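Local coordinates for protein EvdO1 (Micromonospora carbonacea, PDB 4XBZ) that probably catalyses an oxidative cyclization in orthosomycin biosynthesis as a metal-dependent oxygenase of the phytanoyl-CoA dioxygenase family, at residues Ala35-Asp38 / Gly43-Pro46; Asp81-Thr86 / Glu90-Thr95; Arg87-Glu90 / Leu96-Asp99. One frame throughout, in Å; residues are numbered along the deposited sequence.

Contact 1: Ala35-Asp38 / Gly43-Pro46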
# COMPACT_ATOMS: atom_id res chain seq x y z
N ALA A 35 -2.83 -15.89 4.61
CA ALA A 35 -1.76 -16.17 3.67
C ALA A 35 -0.41 -16.13 4.39
O ALA A 35 -0.24 -15.42 5.39
CB ALA A 35 -1.78 -15.18 2.51
N GLU A 36 0.55 -16.89 3.87
CA GLU A 36 1.86 -16.99 4.49
C GLU A 36 2.95 -16.63 3.48
O GLU A 36 2.91 -17.02 2.31
CB GLU A 36 2.08 -18.39 5.07
CG GLU A 36 1.11 -18.74 6.22
CD GLU A 36 1.44 -20.06 6.94
OE1 GLU A 36 2.53 -20.63 6.70
OE2 GLU A 36 0.60 -20.53 7.75
N CYS A 37 3.91 -15.86 3.96
CA CYS A 37 5.04 -15.45 3.14
C CYS A 37 6.33 -15.99 3.72
O CYS A 37 6.76 -15.54 4.78
CB CYS A 37 5.11 -13.93 3.02
SG CYS A 37 6.69 -13.36 2.40
N ASP A 38 6.94 -16.94 3.03
CA ASP A 38 8.25 -17.43 3.43
C ASP A 38 9.28 -16.45 2.89
O ASP A 38 9.86 -16.67 1.82
CB ASP A 38 8.52 -18.85 2.91
CG ASP A 38 9.48 -19.64 3.82
OD1 ASP A 38 9.00 -20.54 4.55
OD2 ASP A 38 10.70 -19.34 3.82
N GLY A 43 10.72 -14.25 -1.12
CA GLY A 43 10.65 -12.80 -1.14
C GLY A 43 9.19 -12.44 -0.97
O GLY A 43 8.34 -13.32 -0.85
N LEU A 44 8.87 -11.15 -0.94
CA LEU A 44 7.48 -10.75 -0.81
C LEU A 44 6.84 -10.63 -2.19
O LEU A 44 7.23 -9.77 -3.01
CB LEU A 44 7.37 -9.44 -0.04
CG LEU A 44 5.95 -8.91 0.17
CD1 LEU A 44 5.23 -9.65 1.29
CD2 LEU A 44 5.99 -7.41 0.43
N LEU A 45 5.86 -11.49 -2.45
CA LEU A 45 5.24 -11.62 -3.77
C LEU A 45 3.99 -10.76 -3.93
O LEU A 45 3.36 -10.39 -2.95
CB LEU A 45 4.88 -13.08 -4.04
CG LEU A 45 6.02 -14.10 -3.97
CD1 LEU A 45 5.52 -15.47 -4.41
CD2 LEU A 45 7.22 -13.66 -4.80
N PRO A 46 3.63 -10.43 -5.18
CA PRO A 46 2.37 -9.75 -5.49
C PRO A 46 1.15 -10.37 -4.81
O PRO A 46 0.33 -9.61 -4.30
CB PRO A 46 2.28 -9.89 -7.01
CG PRO A 46 3.68 -9.83 -7.44
CD PRO A 46 4.48 -10.56 -6.37

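Contact 2: Asp81-Thr86 / Glu90-Thr95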
# COMPACT_ATOMS: atom_id res chain seq x y z
N ASP A 81 12.05 -8.89 33.50
CA ASP A 81 12.67 -9.01 34.82
C ASP A 81 12.77 -7.63 35.48
O ASP A 81 12.51 -7.47 36.68
CB ASP A 81 14.06 -9.68 34.72
CG ASP A 81 14.70 -9.94 36.08
OD1 ASP A 81 13.97 -10.18 37.07
OD2 ASP A 81 15.95 -9.91 36.16
N ARG A 82 13.10 -6.62 34.68
CA ARG A 82 13.18 -5.24 35.15
C ARG A 82 11.85 -4.73 35.67
O ARG A 82 11.78 -4.10 36.73
CB ARG A 82 13.70 -4.33 34.04
CG ARG A 82 13.40 -2.85 34.23
CD ARG A 82 13.92 -2.05 33.05
NE ARG A 82 13.79 -0.61 33.26
CZ ARG A 82 14.23 0.31 32.40
NH1 ARG A 82 14.84 -0.07 31.27
NH2 ARG A 82 14.06 1.59 32.67
N ALA A 83 10.78 -5.02 34.94
CA ALA A 83 9.46 -4.52 35.30
C ALA A 83 9.03 -5.05 36.66
O ALA A 83 8.47 -4.32 37.47
CB ALA A 83 8.44 -4.88 34.24
N TRP A 84 9.32 -6.33 36.90
CA TRP A 84 9.01 -6.97 38.17
C TRP A 84 9.84 -6.42 39.32
O TRP A 84 9.32 -6.17 40.41
CB TRP A 84 9.23 -8.48 38.08
CG TRP A 84 8.16 -9.23 37.37
CD1 TRP A 84 8.27 -9.89 36.18
CD2 TRP A 84 6.81 -9.44 37.81
NE1 TRP A 84 7.09 -10.50 35.85
CE2 TRP A 84 6.17 -10.23 36.84
CE3 TRP A 84 6.09 -9.03 38.93
CZ2 TRP A 84 4.84 -10.63 36.96
CZ3 TRP A 84 4.76 -9.42 39.04
CH2 TRP A 84 4.15 -10.21 38.06
N SER A 85 11.14 -6.25 39.08
CA SER A 85 12.05 -5.74 40.10
C SER A 85 11.63 -4.38 40.64
O SER A 85 11.79 -4.11 41.82
CB SER A 85 13.49 -5.63 39.56
OG SER A 85 13.99 -6.89 39.15
N THR A 86 11.10 -3.53 39.76
CA THR A 86 10.90 -2.13 40.10
C THR A 86 9.47 -1.80 40.50
O THR A 86 9.24 -0.89 41.31
CB THR A 86 11.27 -1.20 38.94
OG1 THR A 86 10.28 -1.29 37.91
CG2 THR A 86 12.63 -1.57 38.36
N GLU A 90 6.11 3.46 35.15
CA GLU A 90 6.70 4.24 34.08
C GLU A 90 6.88 3.36 32.85
O GLU A 90 7.58 2.34 32.90
CB GLU A 90 8.04 4.83 34.55
CG GLU A 90 8.72 5.77 33.56
CD GLU A 90 8.51 7.25 33.89
OE1 GLU A 90 8.79 7.66 35.05
OE2 GLU A 90 8.06 8.00 32.99
N ASP A 91 6.23 3.74 31.75
CA ASP A 91 6.33 3.01 30.48
C ASP A 91 5.86 1.56 30.60
O ASP A 91 6.27 0.70 29.81
CB ASP A 91 7.77 3.05 29.94
CG ASP A 91 8.19 4.42 29.45
OD1 ASP A 91 7.34 5.34 29.50
OD2 ASP A 91 9.35 4.58 28.98
N THR A 92 5.01 1.27 31.58
CA THR A 92 4.63 -0.11 31.84
C THR A 92 3.16 -0.21 32.21
O THR A 92 2.70 0.44 33.14
CB THR A 92 5.49 -0.74 32.96
OG1 THR A 92 6.88 -0.58 32.64
CG2 THR A 92 5.21 -2.21 33.10
N VAL A 93 2.43 -1.03 31.45
CA VAL A 93 1.02 -1.31 31.74
C VAL A 93 0.92 -2.45 32.73
O VAL A 93 1.50 -3.51 32.51
CB VAL A 93 0.22 -1.68 30.46
CG1 VAL A 93 -1.23 -1.97 30.79
CG2 VAL A 93 0.31 -0.56 29.41
N TRP A 94 0.18 -2.23 33.81
CA TRP A 94 0.04 -3.21 34.90
C TRP A 94 -1.42 -3.63 35.06
O TRP A 94 -2.32 -2.81 34.92
CB TRP A 94 0.55 -2.62 36.23
CG TRP A 94 2.04 -2.61 36.37
CD1 TRP A 94 2.91 -1.72 35.81
CD2 TRP A 94 2.85 -3.52 37.13
NE1 TRP A 94 4.20 -2.02 36.16
CE2 TRP A 94 4.19 -3.12 36.97
CE3 TRP A 94 2.56 -4.63 37.93
CZ2 TRP A 94 5.24 -3.79 37.58
CZ3 TRP A 94 3.60 -5.29 38.53
CH2 TRP A 94 4.94 -4.87 38.35
N THR A 95 -1.64 -4.90 35.38
CA THR A 95 -3.00 -5.43 35.55
C THR A 95 -3.74 -4.69 36.67
O THR A 95 -4.92 -4.36 36.53
CB THR A 95 -2.99 -6.94 35.87
OG1 THR A 95 -2.02 -7.21 36.90
CG2 THR A 95 -2.62 -7.73 34.65

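Contact 3: Arg87-Glu90 / Leu96-Asp99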
# COMPACT_ATOMS: atom_id res chain seq x y z
N ARG A 87 8.52 -2.53 39.94
CA ARG A 87 7.12 -2.18 40.07
C ARG A 87 6.93 -0.71 39.75
O ARG A 87 6.21 0.01 40.45
CB ARG A 87 6.62 -2.52 41.46
CG ARG A 87 6.89 -3.95 41.76
CD ARG A 87 6.28 -4.43 43.05
NE ARG A 87 6.66 -5.83 43.18
CZ ARG A 87 5.95 -6.85 42.70
NH1 ARG A 87 4.78 -6.64 42.11
NH2 ARG A 87 6.41 -8.08 42.84
N SER A 88 7.61 -0.28 38.70
CA SER A 88 7.41 1.05 38.17
C SER A 88 6.21 1.05 37.26
O SER A 88 5.96 0.06 36.56
CB SER A 88 8.63 1.54 37.40
OG SER A 88 8.32 2.75 36.74
N MET A 89 5.46 2.14 37.26
CA MET A 89 4.37 2.28 36.31
C MET A 89 4.83 3.09 35.12
O MET A 89 4.06 3.37 34.21
CB MET A 89 3.15 2.92 36.98
CG MET A 89 2.60 2.08 38.12
SD MET A 89 0.86 2.41 38.42
CE MET A 89 0.18 1.95 36.84
N GLU A 90 6.11 3.46 35.15
CA GLU A 90 6.70 4.24 34.08
C GLU A 90 6.88 3.36 32.85
O GLU A 90 7.58 2.34 32.90
CB GLU A 90 8.04 4.83 34.55
CG GLU A 90 8.72 5.77 33.56
CD GLU A 90 8.51 7.25 33.89
OE1 GLU A 90 8.79 7.66 35.05
OE2 GLU A 90 8.06 8.00 32.99
N LEU A 96 -3.03 -4.45 37.76
CA LEU A 96 -3.51 -3.62 38.86
C LEU A 96 -2.37 -2.72 39.27
O LEU A 96 -1.25 -2.90 38.78
CB LEU A 96 -3.96 -4.47 40.04
CG LEU A 96 -4.92 -5.62 39.76
CD1 LEU A 96 -4.96 -6.58 40.95
CD2 LEU A 96 -6.28 -5.04 39.47
N GLU A 97 -2.62 -1.78 40.17
CA GLU A 97 -1.54 -0.99 40.75
C GLU A 97 -0.52 -1.97 41.35
O GLU A 97 -0.90 -2.92 42.03
CB GLU A 97 -2.07 -0.02 41.81
CG GLU A 97 -1.47 1.38 41.73
CD GLU A 97 -2.22 2.30 40.78
OE1 GLU A 97 -3.43 2.09 40.58
OE2 GLU A 97 -1.59 3.24 40.24
N PRO A 98 0.78 -1.75 41.07
CA PRO A 98 1.87 -2.68 41.40
C PRO A 98 1.95 -3.09 42.87
O PRO A 98 2.47 -4.17 43.16
CB PRO A 98 3.12 -1.90 41.01
CG PRO A 98 2.66 -1.03 39.90
CD PRO A 98 1.26 -0.61 40.27
N ASP A 99 1.45 -2.25 43.77
CA ASP A 99 1.43 -2.56 45.20
C ASP A 99 0.35 -3.58 45.58
O ASP A 99 0.27 -4.00 46.74
CB ASP A 99 1.21 -1.28 46.02
CG ASP A 99 -0.06 -0.55 45.64
OD1 ASP A 99 0.02 0.42 44.84
OD2 ASP A 99 -1.14 -0.94 46.12

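Contact 1: Ala35-Asp38 / Gly43-Pro46
Cys37 faces Leu44 and Asp38 faces Gly43, with CA atoms 6.6 Å apart in the first pair, as the chain leaves strand 36-38 and doubles back antiparallel to it. The return is too wide for a ladder: Asp38 O and Gly43 N stand 3.9 Å apart, and the backbones come near only at this end and then splay apart. Gly43 sits at phi 88° and psi 179°, where a CB would run into the carbonyl oxygen of Thr42. Its lack of a side chain therefore suits this turn of the chain.

The cysteine sulfur spans the gap. Cys37 points at the returning chain, and with SG anti to its backbone N (chi1 165°) the thiol lies 3.6 Å from Gly43 O. On its other contact SG meets one methyl of Leu44, CD1, at 4.1 Å. Leu44 leaves its backbone across the line between the segments, and only its end swings back to the sulfur. The leucine side chain also packs on Val49, Leu58 and Ile130, so it joins this contact to a wider apolar layer.

Beyond Leu44 the chain turns into helix 46-55. Leu45 is the N-cap, and its backbone N is hydrogen-bonded to His48 ND1, a link within the first turn.

On the strand side, the backbone of Cys37 bonds to Val59 and Arg61 of the parallel strand 57-61. Strand 36-38, helix 46-55 and strand 57-61 thus form a beta-alpha-beta crossover, and this contact lies where the strand gives way to the helix, in the first connection of that crossover, at one edge of the large sheet of the double-stranded beta-helix fold.

Contact 2: Asp81-Thr86 / Glu90-Thr95
Trp94 meets Trp84 in a T-shaped (edge-to-face) pair, the edge of Trp94 directed at the face of Trp84. The six-membered rings have centroids 5.8 Å apart and planes at 83°, close to perpendicular. Their nearest atoms are the two CZ3 carbons. Trp84 starts out from the helix away from the strand, and only the far end of its indole comes back to the contact.

The Trp94 ring also reaches the helix backbone. Ala83 O lies in the plane of the indole at its edge, 3.3 Å from Trp94 CZ2 and slightly farther from CH2, so the carbonyl faces ring C-H groups. With CG beside the backbone N (chi1 -78°), the indole reaches edge-on to the last turn of the helix, and its NE1 is hydrogen-bonded to Ser88 O in the loop between the segments.

A second, apolar touch joins Ala83 CB to the methyl CG2 of Thr92 at 4.3 Å. The neighbouring OG1 does different work: it donates to Glu90 O over 3.0 Å, approaching from above the carbonyl plane, which helps to set the rotation of the threonine.

Helix 66-86 ends here, its last turns crossing strand 92-94 at 65° with axes 10.7 Å apart. That strand is an outermost member of the large sheet, pairing with strand 105-109, whose Pro105 packs against both tryptophans.

Contact 3: Arg87-Glu90 / Leu96-Asp99
Ser88 OG accepts a hydrogen bond from Glu90 N, 2.8 Å long with an N-H...O angle of 153°, closing an ST turn in the loop that leaves helix 66-86. Just before it, Arg87 breaks the helix with a positive phi of 49°. The turn leaves Arg87 and Met89 pointing at the loop 96-99, with Ser88 between them turned away.

What they grip is the ring of Pro98, the one buried residue among those in touch. Its CB meets Arg87 CB at 3.6 Å, and its CG meets Met89 CG at the same distance. The methionine crosses the proline ring at about a right angle, bringing SD to 3.6 Å from Pro98 CD. With the ring cut back to the single CB of an alanine, Met89 CG and SD would probably lose the CG and CD they lie against, and a gap would open between the two loops.

Polar groups border the proline. Arg87 is extended from CG to NE, and the turn at chi4 brings NH1 obliquely to 3.5 Å from Pro98 O. Glu97, bent at chi2 (87°), swings its carboxylate round to the methionine, where OE2 lies 3.2 Å from Met89 SD.

Contacts 1 and 2 serve the two outermost strands of one large sheet, 36-38 and 92-94, on opposite sides of the chain's centre and about 28 Å apart at their nearest atoms. Contact 3 shares Glu90 with contact 2 and adjoins it, Trp94 CZ2 touching Arg87 CA and linking the two. None is deep core. Contact 1 is a slight sulfur-and-methyl touch backed by an apolar layer; contact 2 relies on a T-shaped tryptophan pair at a helix end; contact 3, the farthest out, surrounds one buried proline with exposed charged and thioether chains. The nickel ligands His160, Asp162 and His244 belong to none of them.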